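Local coordinates for protein putative diguanylate cyclase (GGDEF) with PAS/PAC domain (Rhodopseudomonas palustris, PDB 3LIF) that probably makes cyclic di-GMP from two GTP molecules as a membrane-bound diguanylate cyclase, of which this chain is the extracellular PDC-fold sensor domain, at residues Ser13-Met17 and Thr235-Thr239; His27-Phe32 and Tyr153-Phe157; Phe56-Arg61 and Tyr84-Val90; Val127-Arg132 and Val144-Ile149; Leu172-Gly176 and Met191-Phe197. The contacts are given in a common frame with arbitrary orientation. Where two conformers were deposited one is given. Residues are numbered along the deposited sequence.

Contact 1 (Ser13-Met17 and Thr235-Thr239)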
# COMPACT_ATOMS: atom_id res chain seq x y z
N SER A 13 -8.81 -15.85 -21.59
CA SER A 13 -8.45 -15.80 -20.23
C SER A 13 -7.35 -14.70 -20.05
O SER A 13 -7.48 -13.83 -19.17
CB SER A 13 -8.00 -17.16 -19.76
OG SER A 13 -7.20 -16.95 -18.63
N GLU A 14 -6.33 -14.71 -20.91
CA GLU A 14 -5.32 -13.67 -20.91
C GLU A 14 -6.03 -12.33 -21.00
O GLU A 14 -5.76 -11.40 -20.25
CB GLU A 14 -4.31 -13.84 -22.04
CG GLU A 14 -3.26 -12.74 -22.10
CD GLU A 14 -2.24 -12.89 -23.24
OE1 GLU A 14 -1.87 -14.03 -23.60
OE2 GLU A 14 -1.79 -11.84 -23.78
N THR A 15 -6.97 -12.19 -21.91
CA THR A 15 -7.67 -10.94 -21.91
C THR A 15 -8.34 -10.64 -20.55
O THR A 15 -8.39 -9.50 -20.13
CB THR A 15 -8.65 -10.83 -23.11
OG1 THR A 15 -7.88 -10.76 -24.29
CG2 THR A 15 -9.46 -9.54 -23.08
N GLU A 16 -8.89 -11.63 -19.84
CA GLU A 16 -9.64 -11.21 -18.66
C GLU A 16 -8.66 -10.80 -17.59
O GLU A 16 -8.94 -9.87 -16.83
CB GLU A 16 -10.54 -12.29 -18.08
CG GLU A 16 -11.59 -12.83 -19.01
CD GLU A 16 -12.07 -14.21 -18.54
OE1 GLU A 16 -11.44 -14.80 -17.60
OE2 GLU A 16 -13.07 -14.69 -19.11
N MSE A 17 -7.55 -11.53 -17.54
CA MSE A 17 -6.49 -11.27 -16.60
C MSE A 17 -5.95 -9.89 -16.88
O MSE A 17 -5.87 -9.09 -15.96
CB MSE A 17 -5.37 -12.28 -16.73
CG MSE A 17 -5.79 -13.72 -16.54
SE MSE A 17 -6.20 -14.02 -14.72
CE MSE A 17 -4.49 -14.94 -14.36
N THR A 235 -0.45 -7.74 -9.02
CA THR A 235 -0.38 -8.95 -9.85
C THR A 235 -1.62 -9.79 -9.63
O THR A 235 -2.11 -9.81 -8.52
CB THR A 235 0.83 -9.79 -9.47
OG1 THR A 235 0.66 -10.31 -8.14
CG2 THR A 235 2.14 -8.96 -9.55
N VAL A 236 -2.14 -10.46 -10.68
CA VAL A 236 -3.21 -11.48 -10.57
C VAL A 236 -2.69 -12.74 -11.18
O VAL A 236 -2.17 -12.70 -12.29
CB VAL A 236 -4.41 -11.26 -11.51
CG1 VAL A 236 -5.67 -11.59 -10.81
CG2 VAL A 236 -4.48 -9.92 -12.08
N ALA A 237 -2.93 -13.87 -10.54
CA ALA A 237 -2.50 -15.16 -11.08
C ALA A 237 -3.57 -16.23 -10.90
O ALA A 237 -4.39 -16.14 -9.99
CB ALA A 237 -1.25 -15.60 -10.42
N ARG A 238 -3.56 -17.21 -11.80
CA ARG A 238 -4.36 -18.44 -11.65
C ARG A 238 -3.64 -19.66 -12.20
O ARG A 238 -2.93 -19.56 -13.18
CB ARG A 238 -5.78 -18.31 -12.26
CG ARG A 238 -5.93 -18.12 -13.76
CD ARG A 238 -7.35 -18.58 -14.28
NE ARG A 238 -8.50 -17.66 -14.00
CZ ARG A 238 -9.05 -16.81 -14.90
NH1 ARG A 238 -8.62 -16.71 -16.16
NH2 ARG A 238 -10.06 -16.02 -14.57
N THR A 239 -3.80 -20.81 -11.54
CA THR A 239 -3.35 -22.07 -12.12
C THR A 239 -4.13 -22.26 -13.38
O THR A 239 -5.27 -21.82 -13.48
CB THR A 239 -3.54 -23.30 -11.19
OG1 THR A 239 -4.83 -23.25 -10.60
CG2 THR A 239 -2.56 -23.29 -10.05
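Selenomethionine M17 and R238 account for most of the 272 Å² buried where the long N-terminal helix meets a strand of the second PDC sheet. The axes of the two short segments run at 149° and come within 10.1 Å, so side chains have to bridge the gap. With chi1 and chi2 both m, M17 reaches across and lays its methyl against the strand: CE is 3.5 Å from R238 CG and 3.8 Å from V236 O. Its SE atom lies over one face of the R238 guanidinium. The edge of that guanidinium is taken by polar partners from the helix. R238 NH2 forms a long salt bridge with E16 OE1 (3.5 Å), and R238 NH1 gives a weak hydrogen bond to S13 OG (2.9 Å). R238 thus combines apolar packing at CG with a salt bridge to the exposed E16. V236, also directed at the helix, lies close to M17, with 6.9 Å between their CA atoms. Its side chain continues the packing further along helix 5-47, on L20, S21 and L24. Strand 232-239 is itself held between strands 168-173 and 219-226, and M17 also touches A223 and Y208, so the helix packs against several strands of the sheet.

Contact 2 (His27-Phe32 and Tyr153-Phe157)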
# COMPACT_ATOMS: atom_id res chain seq x y z
N HIS A 27 -7.94 0.49 -8.62
CA HIS A 27 -8.36 0.46 -7.26
C HIS A 27 -7.22 0.97 -6.34
O HIS A 27 -7.48 1.68 -5.34
CB HIS A 27 -8.69 -0.95 -6.92
CG HIS A 27 -9.09 -1.12 -5.52
ND1 HIS A 27 -8.21 -1.53 -4.54
CD2 HIS A 27 -10.30 -1.01 -4.92
CE1 HIS A 27 -8.86 -1.66 -3.40
NE2 HIS A 27 -10.13 -1.35 -3.60
N ALA A 28 -5.96 0.61 -6.66
CA ALA A 28 -4.86 0.99 -5.80
C ALA A 28 -4.76 2.48 -5.97
O ALA A 28 -4.83 3.23 -4.99
CB ALA A 28 -3.56 0.32 -6.18
N THR A 29 -4.65 2.91 -7.21
CA THR A 29 -4.55 4.34 -7.42
C THR A 29 -5.65 5.09 -6.65
O THR A 29 -5.37 6.02 -5.92
CB THR A 29 -4.58 4.75 -8.87
OG1 THR A 29 -3.44 4.20 -9.56
CG2 THR A 29 -4.49 6.27 -8.92
N HIS A 30 -6.88 4.68 -6.79
CA HIS A 30 -7.97 5.43 -6.17
C HIS A 30 -7.84 5.38 -4.65
O HIS A 30 -8.07 6.39 -3.97
CB HIS A 30 -9.39 4.94 -6.59
CG HIS A 30 -9.74 5.18 -8.04
ND1 HIS A 30 -9.26 6.25 -8.76
CD2 HIS A 30 -10.56 4.48 -8.88
CE1 HIS A 30 -9.75 6.18 -10.00
NE2 HIS A 30 -10.53 5.12 -10.09
N THR A 31 -7.46 4.21 -4.10
CA THR A 31 -7.35 4.08 -2.64
C THR A 31 -6.24 4.97 -2.05
O THR A 31 -6.47 5.72 -1.11
CB THR A 31 -7.04 2.68 -2.25
OG1 THR A 31 -8.05 1.81 -2.76
CG2 THR A 31 -6.96 2.58 -0.74
N PHE A 32 -5.05 4.92 -2.61
CA PHE A 32 -4.02 5.85 -2.17
C PHE A 32 -4.40 7.31 -2.37
O PHE A 32 -4.13 8.13 -1.48
CB PHE A 32 -2.63 5.49 -2.72
CG PHE A 32 -2.06 4.28 -2.05
CD1 PHE A 32 -2.40 3.01 -2.47
CD2 PHE A 32 -1.24 4.41 -0.93
CE1 PHE A 32 -1.91 1.88 -1.81
CE2 PHE A 32 -0.71 3.28 -0.31
CZ PHE A 32 -1.08 2.03 -0.72
N TYR A 153 -8.26 -3.83 4.16
CA TYR A 153 -9.07 -3.25 3.16
C TYR A 153 -8.76 -3.87 1.81
O TYR A 153 -9.69 -4.09 1.01
CB TYR A 153 -8.77 -1.79 3.07
CG TYR A 153 -9.56 -1.07 2.07
CD1 TYR A 153 -10.93 -0.85 2.26
CD2 TYR A 153 -8.95 -0.54 0.92
CE1 TYR A 153 -11.67 -0.12 1.35
CE2 TYR A 153 -9.67 0.18 -0.02
CZ TYR A 153 -11.02 0.39 0.22
OH TYR A 153 -11.74 1.06 -0.67
N PHE A 154 -7.49 -4.11 1.49
CA PHE A 154 -7.16 -4.63 0.18
C PHE A 154 -7.50 -6.14 0.08
O PHE A 154 -8.06 -6.61 -0.92
CB PHE A 154 -5.70 -4.40 -0.15
CG PHE A 154 -5.37 -2.99 -0.52
CD1 PHE A 154 -5.57 -2.54 -1.82
CD2 PHE A 154 -4.79 -2.14 0.41
CE1 PHE A 154 -5.25 -1.25 -2.18
CE2 PHE A 154 -4.46 -0.83 0.07
CZ PHE A 154 -4.69 -0.38 -1.24
N SER A 155 -7.14 -6.90 1.09
CA SER A 155 -7.36 -8.32 0.96
C SER A 155 -8.85 -8.61 0.84
O SER A 155 -9.27 -9.55 0.20
CB SER A 155 -6.73 -9.09 2.12
OG SER A 155 -7.03 -8.48 3.35
N THR A 156 -9.68 -7.78 1.44
CA THR A 156 -11.11 -8.02 1.44
C THR A 156 -11.68 -7.74 0.07
O THR A 156 -12.51 -8.45 -0.41
CB THR A 156 -11.69 -7.09 2.49
OG1 THR A 156 -11.47 -7.72 3.75
CG2 THR A 156 -13.19 -6.73 2.27
N PHE A 157 -11.22 -6.69 -0.55
CA PHE A 157 -11.56 -6.44 -1.90
C PHE A 157 -11.04 -7.61 -2.75
O PHE A 157 -11.73 -8.04 -3.69
CB PHE A 157 -10.85 -5.16 -2.35
CG PHE A 157 -11.11 -4.79 -3.77
CD1 PHE A 157 -12.41 -4.70 -4.26
CD2 PHE A 157 -10.07 -4.49 -4.63
CE1 PHE A 157 -12.65 -4.34 -5.59
CE2 PHE A 157 -10.29 -4.14 -5.95
CZ PHE A 157 -11.58 -4.06 -6.43
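Segments 27-32 and 153-157 are both helical and run roughly antiparallel, their N-to-C directions at 148° and the axes of these short segments 12.2 Å apart at closest approach. The nearest CA atoms, those of A28 and F154, are 8.5 Å apart. Large side chains fill this wide separation, and they form an aromatic cluster with a knob-into-hole fit. The contact packs the long N-terminal helix of the double-PDC fold against helix 151-158, which follows the last strand of the first PDC sheet and precedes the second. F154 is the knob, seated among H27, A28, T31 and F32; its CZ lies 3.6 Å from F32 CE1 and 3.8 Å from T31 CG2. The F32 and F154 planes are nearly parallel but slid apart, with centroids 6.0 Å apart. H27 buries the most area, 100 Å². Its ring makes an offset stack on F157, with centroids 3.8 Å apart and planes at 14°, and H27 CG comes within 3.3 Å of F157 CE2. H27 and Y153 are also near parallel but barely overlap. No hydrogen bond crosses the interface. F32 and F154 both reach I149 of strand 141-149, and F157 meets F161 edge-to-face. The T31 hydroxyl is turned back on its own helix: OG1 donates to H27 O at 2.6 Å, while the same OG1 rests 3.6 Å from Y153 CE2, at the edge of the tyrosine ring.

Contact 3 (Phe56-Arg61 and Tyr84-Val90)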
# COMPACT_ATOMS: atom_id res chain seq x y z
N PHE A 56 -8.78 17.71 18.80
CA PHE A 56 -8.16 17.16 17.60
C PHE A 56 -7.88 15.65 17.64
O PHE A 56 -8.05 14.94 16.65
CB PHE A 56 -6.86 17.92 17.38
CG PHE A 56 -6.33 17.81 16.00
CD1 PHE A 56 -7.13 18.13 14.91
CD2 PHE A 56 -5.03 17.37 15.77
CE1 PHE A 56 -6.65 18.03 13.61
CE2 PHE A 56 -4.53 17.24 14.45
CZ PHE A 56 -5.35 17.60 13.36
N ASN A 57 -7.45 15.12 18.77
CA ASN A 57 -7.34 13.68 18.83
C ASN A 57 -8.64 12.98 18.47
O ASN A 57 -8.63 11.96 17.77
CB ASN A 57 -6.82 13.24 20.18
CG ASN A 57 -5.41 13.70 20.42
OD1 ASN A 57 -4.62 13.87 19.48
ND2 ASN A 57 -5.06 13.90 21.67
N GLU A 58 -9.78 13.50 18.93
CA GLU A 58 -11.10 12.97 18.54
C GLU A 58 -11.33 13.17 17.06
O GLU A 58 -11.82 12.29 16.41
CB GLU A 58 -12.22 13.69 19.31
CG GLU A 58 -12.36 13.23 20.76
CD GLU A 58 -12.40 11.69 20.88
OE1 GLU A 58 -13.42 11.08 20.44
OE2 GLU A 58 -11.40 11.11 21.40
N ARG A 59 -10.98 14.35 16.55
CA ARG A 59 -11.16 14.62 15.14
C ARG A 59 -10.42 13.51 14.37
O ARG A 59 -11.03 12.87 13.48
CB ARG A 59 -10.68 16.03 14.74
CG ARG A 59 -11.55 16.81 13.70
CD ARG A 59 -10.76 17.91 12.86
NE ARG A 59 -9.98 17.35 11.71
CZ ARG A 59 -10.23 17.54 10.41
NH1 ARG A 59 -11.22 18.30 9.99
NH2 ARG A 59 -9.45 16.96 9.52
N LEU A 60 -9.14 13.27 14.72
CA LEU A 60 -8.34 12.20 14.09
C LEU A 60 -8.98 10.83 14.24
O LEU A 60 -8.96 10.03 13.33
CB LEU A 60 -6.93 12.15 14.66
CG LEU A 60 -6.10 13.37 14.29
CD1 LEU A 60 -4.70 13.13 14.69
CD2 LEU A 60 -6.12 13.67 12.84
N ARG A 61 -9.53 10.56 15.40
CA ARG A 61 -10.14 9.27 15.57
C ARG A 61 -11.40 9.16 14.70
O ARG A 61 -11.81 8.06 14.30
CB ARG A 61 -10.46 9.05 17.04
CG ARG A 61 -11.87 8.50 17.33
CD ARG A 61 -11.78 7.68 18.60
NE ARG A 61 -10.45 7.05 18.55
CZ ARG A 61 -10.04 6.03 19.30
NH1 ARG A 61 -10.85 5.50 20.22
NH2 ARG A 61 -8.80 5.54 19.13
N TYR A 84 -0.15 14.22 18.43
CA TYR A 84 -1.58 13.87 18.36
C TYR A 84 -1.72 12.52 17.66
O TYR A 84 -0.81 12.11 16.89
CB TYR A 84 -2.36 14.89 17.54
CG TYR A 84 -2.22 16.33 17.99
CD1 TYR A 84 -3.08 16.87 18.95
CD2 TYR A 84 -1.21 17.14 17.47
CE1 TYR A 84 -2.96 18.19 19.37
CE2 TYR A 84 -1.07 18.45 17.88
CZ TYR A 84 -1.96 18.97 18.83
OH TYR A 84 -1.85 20.26 19.22
N ALA A 85 -2.88 11.88 17.88
CA ALA A 85 -3.17 10.60 17.29
C ALA A 85 -4.64 10.17 17.42
O ALA A 85 -5.37 10.61 18.32
CB ALA A 85 -2.30 9.59 17.90
N SER A 86 -5.10 9.32 16.49
CA SER A 86 -6.44 8.81 16.59
C SER A 86 -6.45 7.71 17.59
O SER A 86 -7.47 7.15 17.85
CB SER A 86 -6.96 8.31 15.26
OG SER A 86 -5.95 7.60 14.58
N VAL A 87 -5.32 7.39 18.18
CA VAL A 87 -5.39 6.34 19.17
C VAL A 87 -5.50 6.95 20.56
O VAL A 87 -5.29 8.17 20.76
CB VAL A 87 -4.16 5.40 19.15
CG1 VAL A 87 -4.57 4.05 19.66
CG2 VAL A 87 -3.68 5.23 17.75
N LYS A 88 -5.82 6.12 21.54
CA LYS A 88 -5.70 6.59 22.90
C LYS A 88 -5.59 5.41 23.77
O LYS A 88 -6.20 4.41 23.52
CB LYS A 88 -6.94 7.39 23.28
CG LYS A 88 -8.08 6.52 23.67
CD LYS A 88 -9.34 7.28 23.44
CE LYS A 88 -10.47 6.70 24.27
NZ LYS A 88 -11.37 7.87 24.43
N PRO A 89 -4.81 5.51 24.82
CA PRO A 89 -4.07 6.73 25.06
C PRO A 89 -3.12 7.06 23.91
O PRO A 89 -2.87 6.23 23.05
CB PRO A 89 -3.25 6.39 26.31
CG PRO A 89 -3.65 4.99 26.76
CD PRO A 89 -4.54 4.41 25.76
N VAL A 90 -2.57 8.27 23.93
CA VAL A 90 -1.78 8.77 22.86
C VAL A 90 -0.32 8.54 23.20
O VAL A 90 0.20 9.09 24.16
CB VAL A 90 -2.02 10.28 22.73
CG1 VAL A 90 -1.21 10.87 21.63
CG2 VAL A 90 -3.51 10.56 22.52
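This is a helix-to-edge-strand contact: helix 55-66 packs on the end of strand 82-85, an outermost strand of the first PDC sheet, and on the loop leaving it. Aromatic and aliphatic side chains line one part of the interface, whereas polar side chains of the helix hold the backbone of the strand and loop. F56 directs its edge at the face of Y84 in a T-shaped pair, with planes at 88° and centroids 5.3 Å apart. L60 CD1 packs beside it, 4.1 Å from Y84 CB. The Y84 hydroxyl is hydrogen-bonded to P52 O, in the segment ahead of the helix. N57 pins the strand end, its OD1 accepting a hydrogen bond from A85 N at 3.1 Å. One turn further, the helix lies very close to the chain: the CA atoms of R61 and S86 are 3.9 Å apart, and S86 CB is 3.3 Å from L60 O. S86 OG is engaged with V73 N of the neighbouring strand 70-76, tying this point to the sheet. Beyond S86 the loop turns through a cis peptide before P89, and K88 CD lies over one face of the R61 guanidinium. That guanidinium clasps a single carbonyl: S86 O receives a weak hydrogen bond from R61 NE at 3.1 Å and a very short one from R61 NH2 at 2.4 Å.

Contact 4 (Val127-Arg132 and Val144-Ile149)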
# COMPACT_ATOMS: atom_id res chain seq x y z
N VAL A 127 3.36 -3.23 9.60
CA VAL A 127 2.46 -2.60 8.66
C VAL A 127 3.24 -1.78 7.69
O VAL A 127 4.44 -1.60 7.84
CB VAL A 127 1.52 -1.65 9.37
CG1 VAL A 127 0.72 -2.39 10.42
CG2 VAL A 127 2.30 -0.54 10.02
N PHE A 128 2.56 -1.33 6.67
CA PHE A 128 3.04 -0.25 5.84
C PHE A 128 2.29 1.04 6.19
O PHE A 128 1.16 1.02 6.72
CB PHE A 128 2.84 -0.55 4.36
CG PHE A 128 3.79 -1.53 3.83
CD1 PHE A 128 3.66 -2.86 4.16
CD2 PHE A 128 4.86 -1.10 3.03
CE1 PHE A 128 4.56 -3.78 3.69
CE2 PHE A 128 5.79 -1.99 2.53
CZ PHE A 128 5.65 -3.35 2.87
N VAL A 129 2.89 2.15 5.80
CA VAL A 129 2.45 3.40 6.31
C VAL A 129 2.66 4.42 5.23
O VAL A 129 3.53 4.25 4.35
CB VAL A 129 3.31 3.71 7.57
CG1 VAL A 129 4.06 5.04 7.48
CG2 VAL A 129 2.50 3.56 8.76
N VAL A 130 1.92 5.51 5.33
CA VAL A 130 1.87 6.52 4.29
C VAL A 130 2.02 7.86 5.03
O VAL A 130 1.56 7.98 6.21
CB VAL A 130 0.47 6.36 3.62
CG1 VAL A 130 -0.63 7.23 4.30
CG2 VAL A 130 0.53 6.51 2.14
N SER A 131 2.70 8.85 4.43
CA SER A 131 3.01 10.04 5.21
C SER A 131 3.25 11.31 4.39
O SER A 131 3.69 11.26 3.23
CB SER A 131 4.24 9.77 6.13
OG SER A 131 5.48 9.78 5.42
N ARG A 132 3.00 12.46 5.02
CA ARG A 132 3.19 13.77 4.35
C ARG A 132 3.92 14.78 5.22
O ARG A 132 3.68 14.87 6.44
CB ARG A 132 1.84 14.32 3.75
CG ARG A 132 1.77 14.12 2.23
CD ARG A 132 0.37 14.32 1.56
NE ARG A 132 0.33 15.63 0.90
CZ ARG A 132 1.45 16.33 0.79
NH1 ARG A 132 2.57 15.76 1.26
NH2 ARG A 132 1.46 17.51 0.21
N VAL A 144 4.95 16.22 10.39
CA VAL A 144 4.75 14.88 9.81
C VAL A 144 3.36 14.40 10.17
O VAL A 144 3.02 14.43 11.38
CB VAL A 144 5.84 13.81 9.95
CG1 VAL A 144 5.30 12.55 9.34
CG2 VAL A 144 7.07 14.18 9.13
N VAL A 145 2.53 14.07 9.17
CA VAL A 145 1.32 13.22 9.41
C VAL A 145 1.67 11.88 8.83
O VAL A 145 2.19 11.82 7.69
CB VAL A 145 0.08 13.52 8.53
CG1 VAL A 145 -1.18 13.56 9.33
CG2 VAL A 145 0.28 14.68 7.58
N VAL A 146 1.32 10.81 9.52
CA VAL A 146 1.61 9.46 9.06
C VAL A 146 0.30 8.76 9.27
O VAL A 146 -0.34 9.00 10.31
CB VAL A 146 2.40 8.62 10.14
CG1 VAL A 146 3.34 7.61 9.49
CG2 VAL A 146 3.04 9.48 11.22
N ALA A 147 -0.05 7.84 8.39
CA ALA A 147 -1.19 6.99 8.69
C ALA A 147 -0.89 5.58 8.24
O ALA A 147 -0.11 5.36 7.26
CB ALA A 147 -2.44 7.51 8.05
N THR A 148 -1.45 4.62 8.96
CA THR A 148 -1.17 3.23 8.67
C THR A 148 -2.10 2.68 7.61
O THR A 148 -3.33 2.81 7.71
CB THR A 148 -1.41 2.38 9.91
OG1 THR A 148 -0.57 2.86 10.95
CG2 THR A 148 -1.06 0.96 9.60
N ILE A 149 -1.53 2.05 6.60
CA ILE A 149 -2.39 1.52 5.56
C ILE A 149 -3.12 0.33 6.12
O ILE A 149 -2.48 -0.53 6.67
CB ILE A 149 -1.56 1.11 4.36
CG1 ILE A 149 -1.18 2.37 3.61
CG2 ILE A 149 -2.35 0.14 3.45
CD1 ILE A 149 0.06 2.17 2.75
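Strands 126-135 and 141-149 form an antiparallel β-hairpin in the first PDC sheet, paired in regular register; eight of the twelve residues here are β-branched. V129, S131, V146 and T148 share one face. V129, its chi1 off any well at 123°, brings CG1 to 3.3 Å from V146 CG1, a tight diagonal contact. T148 (m) puts CG2 3.7 Å from V127 CB, and its OG1 is hydrogen-bonded to D72. Next to T148 lies a bound MPD, probably from the crystallisation liquor. The other face carries V130, R132, V145 and A147. V130 (p) sets CG1 4.2 Å from A147 CB, while I149 (m, t) extends CD1 to 4.3 Å from V130 CB. R132 leads away toward D36 and D40 of helix 5-47, in long, weak ion pairs. Five backbone hydrogen bonds link the strands, from I149 N to F128 O (2.9 Å) at one end to V145 N to R132 O (3.1 Å) at the other. Polar bonding between the strands is thus carried by the backbone, while side chains meet mainly through apolar contacts.

Contact 5 (Leu172-Gly176 and Met191-Phe197)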
# COMPACT_ATOMS: atom_id res chain seq x y z
N LEU A 172 2.26 -5.08 -4.56
CA LEU A 172 3.66 -4.92 -4.23
C LEU A 172 4.21 -3.53 -4.46
O LEU A 172 3.62 -2.70 -5.17
CB LEU A 172 4.56 -5.95 -4.93
CG LEU A 172 4.08 -7.40 -4.88
CD1 LEU A 172 3.54 -7.82 -6.30
CD2 LEU A 172 5.17 -8.31 -4.42
N HIS A 173 5.34 -3.26 -3.81
CA HIS A 173 5.97 -2.00 -4.03
C HIS A 173 6.79 -2.21 -5.28
O HIS A 173 7.33 -3.32 -5.56
CB HIS A 173 6.89 -1.65 -2.88
CG HIS A 173 7.46 -0.28 -2.98
ND1 HIS A 173 8.53 0.03 -3.80
CD2 HIS A 173 7.11 0.88 -2.34
CE1 HIS A 173 8.82 1.31 -3.66
NE2 HIS A 173 7.96 1.86 -2.80
N SER A 174 6.88 -1.15 -6.06
CA SER A 174 7.75 -1.16 -7.19
C SER A 174 9.13 -1.83 -6.94
O SER A 174 9.71 -2.39 -7.83
CB SER A 174 7.95 0.27 -7.60
OG SER A 174 8.94 0.29 -8.55
N ASP A 175 9.64 -1.78 -5.71
CA ASP A 175 10.98 -2.37 -5.43
C ASP A 175 10.95 -3.78 -4.90
O ASP A 175 11.96 -4.29 -4.41
CB ASP A 175 11.83 -1.49 -4.47
CG ASP A 175 11.24 -1.39 -3.06
OD1 ASP A 175 10.53 -2.32 -2.52
OD2 ASP A 175 11.48 -0.31 -2.48
N GLY A 176 9.80 -4.42 -4.95
CA GLY A 176 9.76 -5.83 -4.58
C GLY A 176 9.20 -6.07 -3.19
O GLY A 176 8.97 -7.21 -2.80
N MSE A 191 10.32 -9.51 -2.20
CA MSE A 191 10.16 -10.42 -3.32
C MSE A 191 11.00 -9.98 -4.53
O MSE A 191 10.74 -10.43 -5.65
CB MSE A 191 8.73 -10.39 -3.73
CG MSE A 191 7.77 -10.40 -2.58
SE MSE A 191 7.44 -12.22 -2.00
CE MSE A 191 8.48 -12.19 -0.41
N ALA A 192 11.98 -9.09 -4.36
CA ALA A 192 12.73 -8.67 -5.55
C ALA A 192 13.37 -9.81 -6.45
O ALA A 192 13.74 -9.54 -7.60
CB ALA A 192 13.77 -7.64 -5.17
N ASN A 193 13.53 -11.06 -5.96
CA ASN A 193 14.18 -12.04 -6.77
C ASN A 193 13.18 -12.59 -7.77
O ASN A 193 13.56 -13.20 -8.75
CB ASN A 193 14.79 -13.20 -5.97
CG ASN A 193 15.96 -12.77 -5.13
OD1 ASN A 193 16.40 -11.64 -5.21
ND2 ASN A 193 16.47 -13.67 -4.33
N MSE A 194 11.90 -12.40 -7.52
CA MSE A 194 10.95 -12.83 -8.54
C MSE A 194 11.32 -12.29 -9.97
O MSE A 194 11.90 -11.20 -10.18
CB MSE A 194 9.50 -12.38 -8.18
CG MSE A 194 8.69 -13.24 -7.18
SE MSE A 194 7.10 -12.28 -6.85
CE MSE A 194 7.59 -12.25 -5.02
N VAL A 195 10.91 -13.08 -10.94
CA VAL A 195 11.09 -12.76 -12.30
C VAL A 195 10.41 -11.43 -12.59
O VAL A 195 10.93 -10.60 -13.39
CB VAL A 195 10.46 -13.91 -13.18
CG1 VAL A 195 10.19 -13.46 -14.57
CG2 VAL A 195 11.40 -15.12 -13.19
N LEU A 196 9.22 -11.26 -12.00
CA LEU A 196 8.50 -9.99 -12.09
C LEU A 196 9.43 -8.78 -11.96
O LEU A 196 9.31 -7.79 -12.71
CB LEU A 196 7.52 -9.93 -10.94
CG LEU A 196 6.19 -9.24 -11.16
CD1 LEU A 196 5.71 -8.71 -9.80
CD2 LEU A 196 6.16 -8.19 -12.32
N PHE A 197 10.36 -8.85 -10.99
CA PHE A 197 11.24 -7.72 -10.77
C PHE A 197 12.57 -7.84 -11.50
O PHE A 197 13.13 -6.80 -11.91
CB PHE A 197 11.41 -7.40 -9.27
CG PHE A 197 10.11 -7.08 -8.57
CD1 PHE A 197 9.60 -5.78 -8.60
CD2 PHE A 197 9.38 -8.07 -7.92
CE1 PHE A 197 8.40 -5.47 -7.97
CE2 PHE A 197 8.17 -7.77 -7.28
CZ PHE A 197 7.66 -6.49 -7.34
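One hydrogen bond joins the two segments directly: M191 N donates to G176 O at 2.7 Å. Each side is organised by a type I β-turn, H173-G176 and M191-M194, and D175 N also bonds to H173 ND1 (2.9 Å) within the first. A CH-π contact follows, with G176 CA 3.6 Å from the F197 ring centroid and only 15° off its normal. Glycine fits here because a CB would clash with A192 N and, at phi 102°, with the preceding carbonyl. Apolar packing completes the contact: L172 CD2 meets CG of selenomethionine M191 at 3.8 Å, L172 CB approaches F197 CZ at 4.0 Å, and L172 CD1 lies 4.2 Å from L196 CD1. Among charged groups, D175 pairs with R177, just past the turn. The first turn connects strands 168-173 and 178-182 of the second PDC sheet, and M194 is the N-cap residue of helix 195-203. L172 and L196 both rest on T235 of strand 232-239, so this helix start is packed against the sheet.

In the fold
The long helix 5-47 serves both contact 1, at the second PDC sheet, and contact 2, between the two sheets. Contact 4 is the most buried and relies on backbone hydrogen bonds among aliphatic side chains. It touches contact 2, where F32 CE2 is 3.3 Å from I149 CD1, so the aromatic cluster packs on that strand. Contacts 3 and 4 share the first sheet, but contact 3 lies at its partly exposed edge, helix side chains bonding backbone. Contacts 1 and 5 meet through T235 in the second sheet; the former adds a salt bridge, the latter β-turns and a CH-π contact. Contacts 1 and 3 flank the chain's centre, about 42 Å between their centres.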